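Local coordinates for protein transcriptional regulator, SorC family (Enterococcus faecalis, PDB 2O0M) that probably regulates transcription by binding DNA in response to a carbohydrate effector, at residues 275-280 against 317-322. Residues are numbered along the deposited sequence; the frame is centred on the assembly and turned at random.
Sequences YFFDEE and RAYMKN. With PO4 (phosphate ion), chain C.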
loop_
_atom_site.group_PDB
_atom_site.type_symbol
_atom_site.label_atom_id
_atom_site.label_comp_id
_atom_site.label_asym_id
_atom_site.label_seq_id
_atom_site.Cartn_x
_atom_site.Cartn_y
_atom_site.Cartn_z
ATOM N N TYR A 275 9.401 -1.386 4.714
ATOM C CA TYR A 275 10.696 -0.748 4.461
ATOM C C TYR A 275 10.616 0.708 4.860
ATOM O O TYR A 275 9.583 1.350 4.654
ATOM C CB TYR A 275 11.081 -0.827 2.981
ATOM C CG TYR A 275 11.153 -2.243 2.439
ATOM C CD1 TYR A 275 12.352 -2.937 2.381
ATOM C CD2 TYR A 275 10.005 -2.890 1.998
ATOM C CE1 TYR A 275 12.409 -4.233 1.890
ATOM C CE2 TYR A 275 10.044 -4.180 1.512
ATOM C CZ TYR A 275 11.243 -4.853 1.444
ATOM O OH TYR A 275 11.261 -6.140 0.946
ATOM N N PHE A 276 11.711 1.233 5.416
ATOM C CA PHE A 276 11.783 2.641 5.801
ATOM C C PHE A 276 12.813 3.376 4.960
ATOM O O PHE A 276 13.904 2.869 4.753
ATOM C CB PHE A 276 12.111 2.759 7.289
ATOM C CG PHE A 276 11.007 2.262 8.165
ATOM C CD1 PHE A 276 10.069 3.147 8.674
ATOM C CD2 PHE A 276 10.849 0.902 8.412
ATOM C CE1 PHE A 276 9.028 2.703 9.444
ATOM C CE2 PHE A 276 9.789 0.442 9.180
ATOM C CZ PHE A 276 8.883 1.337 9.697
ATOM N N PHE A 277 12.449 4.567 4.489
ATOM C CA PHE A 277 13.256 5.322 3.522
ATOM C C PHE A 277 13.636 6.700 4.067
ATOM O O PHE A 277 12.804 7.396 4.635
ATOM C CB PHE A 277 12.480 5.520 2.220
ATOM C CG PHE A 277 11.960 4.242 1.619
ATOM C CD1 PHE A 277 12.658 3.598 0.595
ATOM C CD2 PHE A 277 10.765 3.683 2.065
ATOM C CE1 PHE A 277 12.173 2.429 0.041
ATOM C CE2 PHE A 277 10.285 2.509 1.517
ATOM C CZ PHE A 277 10.997 1.872 0.503
ATOM N N ASP A 278 14.890 7.106 3.872
ATOM C CA ASP A 278 15.277 8.474 4.201
ATOM C C ASP A 278 14.956 9.391 3.017
ATOM O O ASP A 278 14.434 8.924 2.002
ATOM C CB ASP A 278 16.745 8.567 4.660
ATOM C CG ASP A 278 17.747 8.233 3.566
ATOM O OD1 ASP A 278 17.395 8.253 2.372
ATOM O OD2 ASP A 278 18.915 7.956 3.913
ATOM N N GLU A 279 15.228 10.687 3.153
ATOM C CA GLU A 279 14.813 11.659 2.127
ATOM C C GLU A 279 15.526 11.448 0.781
ATOM O O GLU A 279 15.005 11.823 -0.273
ATOM C CB GLU A 279 14.965 13.106 2.627
ATOM C CG GLU A 279 16.356 13.688 2.571
ATOM C CD GLU A 279 16.378 15.169 2.922
ATOM O OE1 GLU A 279 17.487 15.714 3.109
ATOM O OE2 GLU A 279 15.290 15.785 3.023
ATOM N N GLU A 280 16.701 10.827 0.822
ATOM C CA GLU A 280 17.403 10.440 -0.407
ATOM C C GLU A 280 16.797 9.215 -1.097
ATOM O O GLU A 280 17.258 8.810 -2.161
ATOM C CB GLU A 280 18.892 10.225 -0.129
ATOM C CG GLU A 280 19.615 11.504 0.258
ATOM C CD GLU A 280 19.464 12.602 -0.785
ATOM O OE1 GLU A 280 18.958 13.695 -0.437
ATOM O OE2 GLU A 280 19.832 12.361 -1.955
ATOM N N ARG A 317 7.569 11.983 -1.484
ATOM C CA ARG A 317 8.820 12.252 -2.204
ATOM C C ARG A 317 9.885 11.183 -1.930
ATOM O O ARG A 317 10.564 10.724 -2.841
ATOM C CB ARG A 317 9.373 13.623 -1.819
ATOM C CG ARG A 317 8.614 14.779 -2.424
ATOM C CD ARG A 317 8.945 16.068 -1.713
ATOM N NE ARG A 317 10.387 16.307 -1.668
ATOM C CZ ARG A 317 11.025 16.887 -0.653
ATOM N NH1 ARG A 317 10.363 17.319 0.418
ATOM N NH2 ARG A 317 12.341 17.049 -0.703
ATOM N N ALA A 318 10.019 10.781 -0.675
ATOM C CA ALA A 318 11.093 9.871 -0.283
ATOM C C ALA A 318 10.860 8.466 -0.826
ATOM O O ALA A 318 11.792 7.806 -1.302
ATOM C CB ALA A 318 11.246 9.846 1.222
ATOM N N TYR A 319 9.619 7.996 -0.748
ATOM C CA TYR A 319 9.312 6.662 -1.261
ATOM C C TYR A 319 9.319 6.667 -2.791
ATOM O O TYR A 319 9.846 5.751 -3.416
ATOM C CB TYR A 319 7.957 6.119 -0.771
ATOM C CG TYR A 319 7.604 4.886 -1.564
ATOM C CD1 TYR A 319 8.228 3.665 -1.298
ATOM C CD2 TYR A 319 6.747 4.956 -2.655
ATOM C CE1 TYR A 319 7.967 2.531 -2.068
ATOM C CE2 TYR A 319 6.476 3.836 -3.427
ATOM C CZ TYR A 319 7.081 2.627 -3.136
ATOM O OH TYR A 319 6.807 1.520 -3.926
HETATM N N MSE A 320 8.705 7.675 -3.397
HETATM C CA MSE A 320 8.470 7.626 -4.838
HETATM C C MSE A 320 9.766 7.673 -5.653
HETATM O O MSE A 320 9.769 7.286 -6.830
HETATM C CB MSE A 320 7.477 8.722 -5.263
HETATM C CG MSE A 320 6.057 8.492 -4.756
HETATM SE SE MSE A 320 5.172 6.933 -5.504
HETATM C CE MSE A 320 5.454 7.375 -7.351
ATOM N N LYS A 321 10.860 8.114 -5.025
ATOM C CA LYS A 321 12.173 8.213 -5.683
ATOM C C LYS A 321 12.580 6.932 -6.381
ATOM O O LYS A 321 13.076 6.971 -7.526
ATOM C CB LYS A 321 13.261 8.602 -4.678
ATOM C CG LYS A 321 13.413 10.079 -4.510
ATOM C CD LYS A 321 14.571 10.433 -3.609
ATOM C CE LYS A 321 14.907 11.904 -3.706
ATOM N NZ LYS A 321 15.919 12.329 -2.711
ATOM N N ASN A 322 12.369 5.812 -5.692
ATOM C CA ASN A 322 12.716 4.483 -6.197
ATOM C C ASN A 322 11.517 3.565 -6.488
ATOM O O ASN A 322 11.700 2.364 -6.662
ATOM C CB ASN A 322 13.684 3.793 -5.219
ATOM C CG ASN A 322 12.985 3.206 -3.965
ATOM O OD1 ASN A 322 11.778 3.410 -3.717
ATOM N ND2 ASN A 322 13.766 2.475 -3.166
HETATM P P PO4 C . 13.010 15.134 -3.829
HETATM O O1 PO4 C . 13.990 15.712 -2.837
HETATM O O2 PO4 C . 12.263 16.195 -4.593
HETATM O O3 PO4 C . 13.766 14.258 -4.791
HETATM O O4 PO4 C . 12.012 14.290 -3.090
HETATM O O HOH W 1 18.257 11.420 -3.863
#
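Ala318 and Tyr319 of helix 313-320, with Lys321 following in the chain, meet strand 275-277, which lies between strands 270-272 and 283-286, and the turn after it, which leads back into strand 283-286 as a beta hairpin. The contact lies in the putative sugar-binding domain, which has the Rossmann-like character of its clan; the helix itself links the parallel strands 302-306 and 328-332. Arg317, first of the segment 317-322, holds a phosphate ion, probably from the crystallisation liquor: NH2 donates to O1 (3.0 Å, nearly straight at 166°), while NE reaches O4 in a more bent bond. One residue on, the methyl CB of Ala318 sits 3.4 Å from the carbonyl O of Asp278 and also touches CA of Glu279; the CA atoms of Ala318 and Glu279, 4.8 Å apart, are the nearest such pair between the segments. Asp278 turns its own OD1 to the backbone N of Lys282 within the hairpin. Tyr319 then brings its ring edge over one face of Phe277, a T-shaped pair with planes at 81° and CD1 of the tyrosine 3.7 Å from CE2 of the phenylalanine. With CG anti to the backbone N (chi1 168°), the tyrosine side chain runs beside that of Phe277, pointing the same way; the Tyr319 ring also meets that of His241. Lys321 reaches the turn with its chain extended beyond CG, laying CD against the backbone carbonyl of Glu280. The carboxylate of Glu280 is a long salt-bridge partner, with OE2 4.0 Å from NZ, and a water joins the two more closely, donating to OE2 and accepting from NZ. The ammonium's direct hydrogen bond is shorter: NZ lies 2.7 Å from the carbonyl O of Glu279, in the carbonyl plane and on a lone pair.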